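Local coordinates for protein copper-containing nitrite reductase (Hyphomicrobium denitrificans 1NES1, PDB 6TFO) that probably reduces nitrite to nitric oxide with electrons from cytochrome c, using copper sites in a three-domain, multi-copper chain, at residues A78-V83 with Y115-P120; S223-G228 with V260-T265. One frame throughout, in Å; residues are numbered along the deposited sequence.

Contact 1: residues A78-V83 with Y115-P120. With CU (copper (II) ion), chain L.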
loop_
_atom_site.group_PDB
_atom_site.type_symbol
_atom_site.label_atom_id
_atom_site.label_comp_id
_atom_site.label_asym_id
_atom_site.label_seq_id
_atom_site.Cartn_x
_atom_site.Cartn_y
_atom_site.Cartn_z
ATOM N N ALA C 78 -10.481 5.803 -17.964
ATOM C CA ALA C 78 -11.473 5.842 -19.068
ATOM C C ALA C 78 -10.985 6.848 -20.117
ATOM O O ALA C 78 -9.997 7.512 -19.856
ATOM C CB ALA C 78 -12.847 6.183 -18.546
ATOM N N GLN C 79 -11.618 6.920 -21.284
ATOM C CA GLN C 79 -11.261 7.917 -22.324
ATOM C C GLN C 79 -11.914 9.243 -21.938
ATOM O O GLN C 79 -13.084 9.240 -21.491
ATOM C CB GLN C 79 -11.690 7.488 -23.721
ATOM C CG GLN C 79 -10.981 6.231 -24.188
ATOM C CD GLN C 79 -11.112 6.058 -25.678
ATOM O OE1 GLN C 79 -12.096 6.440 -26.296
ATOM N NE2 GLN C 79 -10.073 5.515 -26.274
ATOM N N HIS C 80 -11.145 10.326 -22.066
ATOM C CA HIS C 80 -11.548 11.703 -21.684
ATOM C C HIS C 80 -10.911 12.741 -22.619
ATOM O O HIS C 80 -9.763 12.548 -23.107
ATOM C CB HIS C 80 -11.173 12.024 -20.224
ATOM C CG HIS C 80 -11.721 11.074 -19.214
ATOM N ND1 HIS C 80 -13.052 11.010 -18.921
ATOM C CD2 HIS C 80 -11.108 10.157 -18.436
ATOM C CE1 HIS C 80 -13.251 10.087 -18.006
ATOM N NE2 HIS C 80 -12.073 9.541 -17.702
ATOM N N ASP C 81 -11.650 13.820 -22.829
ATOM C CA ASP C 81 -11.108 15.118 -23.266
ATOM C C ASP C 81 -11.769 16.209 -22.414
ATOM O O ASP C 81 -12.545 15.886 -21.492
ATOM C CB ASP C 81 -11.302 15.281 -24.774
ATOM C CG ASP C 81 -12.753 15.334 -25.200
ATOM O OD1 ASP C 81 -13.590 15.559 -24.340
ATOM O OD2 ASP C 81 -13.013 15.156 -26.397
ATOM N N ALA C 82 -11.409 17.457 -22.680
ATOM C CA ALA C 82 -12.105 18.663 -22.206
ATOM C C ALA C 82 -12.383 19.523 -23.436
ATOM O O ALA C 82 -11.467 19.654 -24.270
ATOM C CB ALA C 82 -11.257 19.372 -21.176
ATOM N N VAL C 83 -13.595 20.042 -23.555
ATOM C CA VAL C 83 -14.046 20.845 -24.717
ATOM C C VAL C 83 -14.694 22.120 -24.184
ATOM O O VAL C 83 -15.427 22.040 -23.177
ATOM C CB VAL C 83 -15.013 20.041 -25.598
ATOM C CG1 VAL C 83 -15.494 20.855 -26.794
ATOM C CG2 VAL C 83 -14.394 18.737 -26.052
ATOM N N TYR C 115 -16.847 23.815 -19.795
ATOM C CA TYR C 115 -15.852 22.789 -20.173
ATOM C C TYR C 115 -16.461 21.433 -19.835
ATOM O O TYR C 115 -17.018 21.287 -18.728
ATOM C CB TYR C 115 -14.510 23.060 -19.500
ATOM C CG TYR C 115 -14.404 22.850 -18.011
ATOM C CD1 TYR C 115 -14.010 21.623 -17.494
ATOM C CD2 TYR C 115 -14.551 23.909 -17.137
ATOM C CE1 TYR C 115 -13.839 21.433 -16.136
ATOM C CE2 TYR C 115 -14.394 23.735 -15.773
ATOM C CZ TYR C 115 -14.042 22.493 -15.272
ATOM O OH TYR C 115 -13.864 22.310 -13.931
ATOM N N TYR C 116 -16.365 20.482 -20.760
ATOM C CA TYR C 116 -17.016 19.161 -20.632
ATOM C C TYR C 116 -16.244 18.105 -21.422
ATOM O O TYR C 116 -15.449 18.441 -22.307
ATOM C CB TYR C 116 -18.462 19.270 -21.111
ATOM C CG TYR C 116 -18.589 19.480 -22.590
ATOM C CD1 TYR C 116 -18.641 18.399 -23.451
ATOM C CD2 TYR C 116 -18.625 20.756 -23.132
ATOM C CE1 TYR C 116 -18.738 18.576 -24.821
ATOM C CE2 TYR C 116 -18.733 20.949 -24.502
ATOM C CZ TYR C 116 -18.776 19.855 -25.352
ATOM O OH TYR C 116 -18.874 20.027 -26.700
ATOM N N CYS C 117 -16.481 16.839 -21.095
ATOM C CA CYS C 117 -15.927 15.672 -21.811
ATOM C C CYS C 117 -16.924 15.282 -22.901
ATOM O O CYS C 117 -18.114 15.205 -22.613
ATOM C CB CYS C 117 -15.672 14.511 -20.860
ATOM S SG CYS C 117 -15.033 13.049 -21.711
ATOM N N SER C 118 -16.458 15.063 -24.120
ATOM C CA SER C 118 -17.324 14.759 -25.288
ATOM C C SER C 118 -17.462 13.247 -25.464
ATOM O O SER C 118 -18.209 12.862 -26.352
ATOM C CB SER C 118 -16.773 15.376 -26.546
ATOM O OG SER C 118 -15.563 14.737 -26.921
ATOM N N LEU C 119 -16.740 12.424 -24.700
ATOM C CA LEU C 119 -16.850 10.940 -24.830
ATOM C C LEU C 119 -18.287 10.485 -24.508
ATOM O O LEU C 119 -18.991 11.084 -23.701
ATOM C CB LEU C 119 -15.809 10.257 -23.938
ATOM C CG LEU C 119 -14.424 10.009 -24.560
ATOM C CD1 LEU C 119 -14.506 9.223 -25.870
ATOM C CD2 LEU C 119 -13.684 11.318 -24.779
ATOM N N PRO C 120 -18.800 9.431 -25.168
ATOM C CA PRO C 120 -20.199 9.030 -25.011
ATOM C C PRO C 120 -20.627 8.913 -23.544
ATOM O O PRO C 120 -20.032 8.143 -22.801
ATOM C CB PRO C 120 -20.272 7.659 -25.718
ATOM C CG PRO C 120 -19.155 7.715 -26.754
ATOM C CD PRO C 120 -18.064 8.548 -26.101
HETATM CU CU CU L . -14.594 11.726 -20.043
#

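Contact 2: residues S223-G228 with V260-T265. With CU (copper (II) ion), chain K; CU (copper (II) ion), chain J.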
loop_
_atom_site.group_PDB
_atom_site.type_symbol
_atom_site.label_atom_id
_atom_site.label_comp_id
_atom_site.label_asym_id
_atom_site.label_seq_id
_atom_site.Cartn_x
_atom_site.Cartn_y
_atom_site.Cartn_z
ATOM N N SER C 223 28.667 32.814 5.924
ATOM C CA SER C 223 30.026 33.034 5.385
ATOM C C SER C 223 29.921 33.588 3.959
ATOM O O SER C 223 28.793 33.837 3.491
ATOM C CB SER C 223 30.804 31.745 5.435
ATOM O OG SER C 223 30.197 30.770 4.597
ATOM N N VAL C 224 31.060 33.790 3.297
ATOM C CA VAL C 224 31.073 34.133 1.850
ATOM C C VAL C 224 32.353 33.597 1.216
ATOM O O VAL C 224 33.428 33.717 1.827
ATOM C CB VAL C 224 30.892 35.637 1.627
ATOM C CG1 VAL C 224 31.992 36.439 2.284
ATOM C CG2 VAL C 224 30.786 35.966 0.153
ATOM N N ASP C 225 32.177 32.958 0.063
ATOM C CA ASP C 225 33.214 32.536 -0.905
ATOM C C ASP C 225 32.958 33.404 -2.132
ATOM O O ASP C 225 31.813 33.374 -2.626
ATOM C CB ASP C 225 33.099 31.028 -1.161
ATOM C CG ASP C 225 33.811 30.472 -2.383
ATOM O OD1 ASP C 225 34.529 31.239 -3.029
ATOM O OD2 ASP C 225 33.626 29.256 -2.678
ATOM N N PHE C 226 33.940 34.229 -2.518
ATOM C CA PHE C 226 33.968 34.978 -3.805
ATOM C C PHE C 226 34.824 34.212 -4.818
ATOM O O PHE C 226 36.011 33.921 -4.518
ATOM C CB PHE C 226 34.592 36.361 -3.640
ATOM C CG PHE C 226 33.967 37.221 -2.583
ATOM C CD1 PHE C 226 32.874 38.011 -2.879
ATOM C CD2 PHE C 226 34.501 37.260 -1.309
ATOM C CE1 PHE C 226 32.327 38.843 -1.924
ATOM C CE2 PHE C 226 33.934 38.072 -0.344
ATOM C CZ PHE C 226 32.851 38.861 -0.654
ATOM N N HIS C 227 34.263 33.915 -5.992
ATOM C CA HIS C 227 34.981 33.189 -7.068
ATOM C C HIS C 227 36.119 34.067 -7.600
ATOM O O HIS C 227 37.004 33.501 -8.276
ATOM C CB HIS C 227 33.990 32.705 -8.130
ATOM C CG HIS C 227 33.181 31.540 -7.669
ATOM N ND1 HIS C 227 32.442 30.778 -8.541
ATOM C CD2 HIS C 227 33.024 30.992 -6.439
ATOM C CE1 HIS C 227 31.836 29.826 -7.867
ATOM N NE2 HIS C 227 32.178 29.933 -6.574
ATOM N N GLY C 228 36.095 35.372 -7.284
ATOM C CA GLY C 228 37.112 36.364 -7.701
ATOM C C GLY C 228 38.169 36.641 -6.639
ATOM O O GLY C 228 38.910 37.608 -6.816
ATOM N N VAL C 260 30.487 34.761 -9.482
ATOM C CA VAL C 260 29.418 34.512 -8.474
ATOM C C VAL C 260 30.136 34.431 -7.125
ATOM O O VAL C 260 31.279 33.923 -7.087
ATOM C CB VAL C 260 28.478 33.321 -8.758
ATOM C CG1 VAL C 260 28.708 32.645 -10.103
ATOM C CG2 VAL C 260 28.432 32.320 -7.611
ATOM N N TYR C 261 29.559 35.078 -6.117
ATOM C CA TYR C 261 29.875 34.834 -4.689
ATOM C C TYR C 261 28.640 34.164 -4.063
ATOM O O TYR C 261 27.497 34.333 -4.600
ATOM C CB TYR C 261 30.299 36.123 -3.985
ATOM C CG TYR C 261 29.209 37.138 -3.735
ATOM C CD1 TYR C 261 28.890 38.097 -4.682
ATOM C CD2 TYR C 261 28.508 37.159 -2.532
ATOM C CE1 TYR C 261 27.899 39.038 -4.450
ATOM C CE2 TYR C 261 27.518 38.100 -2.288
ATOM C CZ TYR C 261 27.219 39.053 -3.248
ATOM O OH TYR C 261 26.245 39.996 -3.037
ATOM N N HIS C 262 28.867 33.368 -3.017
ATOM C CA HIS C 262 27.820 32.583 -2.303
ATOM C C HIS C 262 28.285 32.325 -0.871
ATOM O O HIS C 262 29.509 32.339 -0.626
ATOM C CB HIS C 262 27.469 31.280 -3.045
ATOM C CG HIS C 262 28.610 30.347 -3.297
ATOM N ND1 HIS C 262 29.165 29.554 -2.299
ATOM C CD2 HIS C 262 29.286 30.050 -4.436
ATOM C CE1 HIS C 262 30.151 28.830 -2.798
ATOM N NE2 HIS C 262 30.252 29.124 -4.123
ATOM N N CYS C 263 27.341 32.070 0.025
ATOM C CA CYS C 263 27.630 31.517 1.372
ATOM C C CYS C 263 28.363 30.172 1.218
ATOM O O CYS C 263 28.103 29.456 0.240
ATOM C CB CYS C 263 26.343 31.370 2.170
ATOM S SG CYS C 263 26.624 30.848 3.879
ATOM N N ALA C 264 29.295 29.869 2.120
ATOM C CA ALA C 264 30.080 28.615 2.120
ATOM C C ALA C 264 30.125 28.051 3.541
ATOM O O ALA C 264 31.203 27.624 3.954
ATOM C CB ALA C 264 31.457 28.861 1.582
ATOM N N THR C 265 28.988 28.114 4.249
ATOM C CA THR C 265 28.711 27.424 5.543
ATOM C C THR C 265 27.912 26.154 5.242
ATOM O O THR C 265 26.898 26.202 4.542
ATOM C CB THR C 265 28.014 28.375 6.534
ATOM O OG1 THR C 265 28.873 29.496 6.746
ATOM C CG2 THR C 265 27.696 27.717 7.864
HETATM CU CU CU K . 31.667 28.418 -5.309
HETATM CU CU CU J . 24.719 31.079 4.825
HETATM O O HOH W 1 32.880 27.087 -4.277
#

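Contact 1: residues A78-V83 with Y115-P120
Cys117 SG and His80 ND1 meet through a copper ion, at 2.2 Å and 2.0 Å from the metal, the sulfur at the edge of the imidazole, near its plane; His80 NE2 is hydrogen-bonded to Glu76, which helps fix the ring. SG stands anti to its own backbone N (chi1 179°) and takes two N-H groups: Leu119 N at 3.5 Å, within its own loop, and, weakly, Asp81 N across the contact. Such bonds would probably draw charge off the thiolate. Asp81 grips the cysteine loop with both oxygens: Ser118 N reaches OD1 at 2.9 Å on the syn side, 16° out of the carboxylate plane, and Ser118 OG gives its proton to the syn lone pair of OD2 at 2.6 Å. OD2 also forms a salt bridge with Arg90. Val83, buried, and Tyr116 form an antiparallel hydrogen-bonded pair, and Val83 CB lies over one face of the Tyr116 ring, 4.0 Å from its centroid.

These links make the tight part, Ser118 being firmly bonded though partly exposed. The looser side lies at Gln79 and the outer side of Leu119, whose side chains cross at about a right angle, Gln79 OE1 and Leu119 CD1 3.7 Å apart; the Gln79 backbone is hydrogen-bonded to the second subunit.

His122 and Met127 complete the ligand set of a cupredoxin type 1 copper centre.

Contact 2: residues S223-G228 with V260-T265
His227 and His262 turn their rings nearly perpendicular, planes at 88° and rim to rim, and both NE2 atoms bind the same copper ion, each at 2.0 Å. CG of His262 sits between its backbone N and carbonyl carbon (chi1 57°), on the same face of the strand pair as Asp225; its ring is further fixed by ND1, which gives a 2.8 Å bond to Cys263 O from above the carbonyl plane. Asp225 lies alongside, CG anti to the backbone N, and OD2 accepts a 2.8 Å bond from the water on that copper. On the other face Phe226 and Tyr261 lie side by side, pointing the same way, CD1 3.4 Å from Tyr261 CB and ring planes 40° apart.

Ser223 OG takes the N-H of Ala264 at 2.8 Å and donates to Thr265 OG1, bracing the turn after Cys263, whose SG binds a second copper. An alanine at Ser223 would probably leave Ala264 N without this acceptor and Thr265 OG1 without this partner, the turn less firmly held.

His419 of the third subunit joins the first copper, and His222, His271 and Met276 join Cys263: the adjacent His262-Cys263 pair links type 2 and type 1 centres, the hallmark of copper nitrite reductases.

In the fold
Both contacts pair a loop or short strand with the end of a longer strand that runs into a copper-binding cysteine, and in each 31 residues separate the segments. They belong to different cupredoxin units: contact 1 to the plastocyanin/azurin-like part, its centre about 35 Å from the centre of the chain, and contact 2 to the multicopper oxidase part, about 21 Å from it. Their centres are about 54 Å apart, nearest atoms about 44 Å. Six of ten touching residues are buried in contact 1, ten of eleven in contact 2, and none is fully exposed in either. The chemistry differs: a carboxylate clamps the cysteine loop in contact 1, a serine hydroxyl in contact 2, where the carboxylate faces copper-bound water and another subunit supplies a ligand.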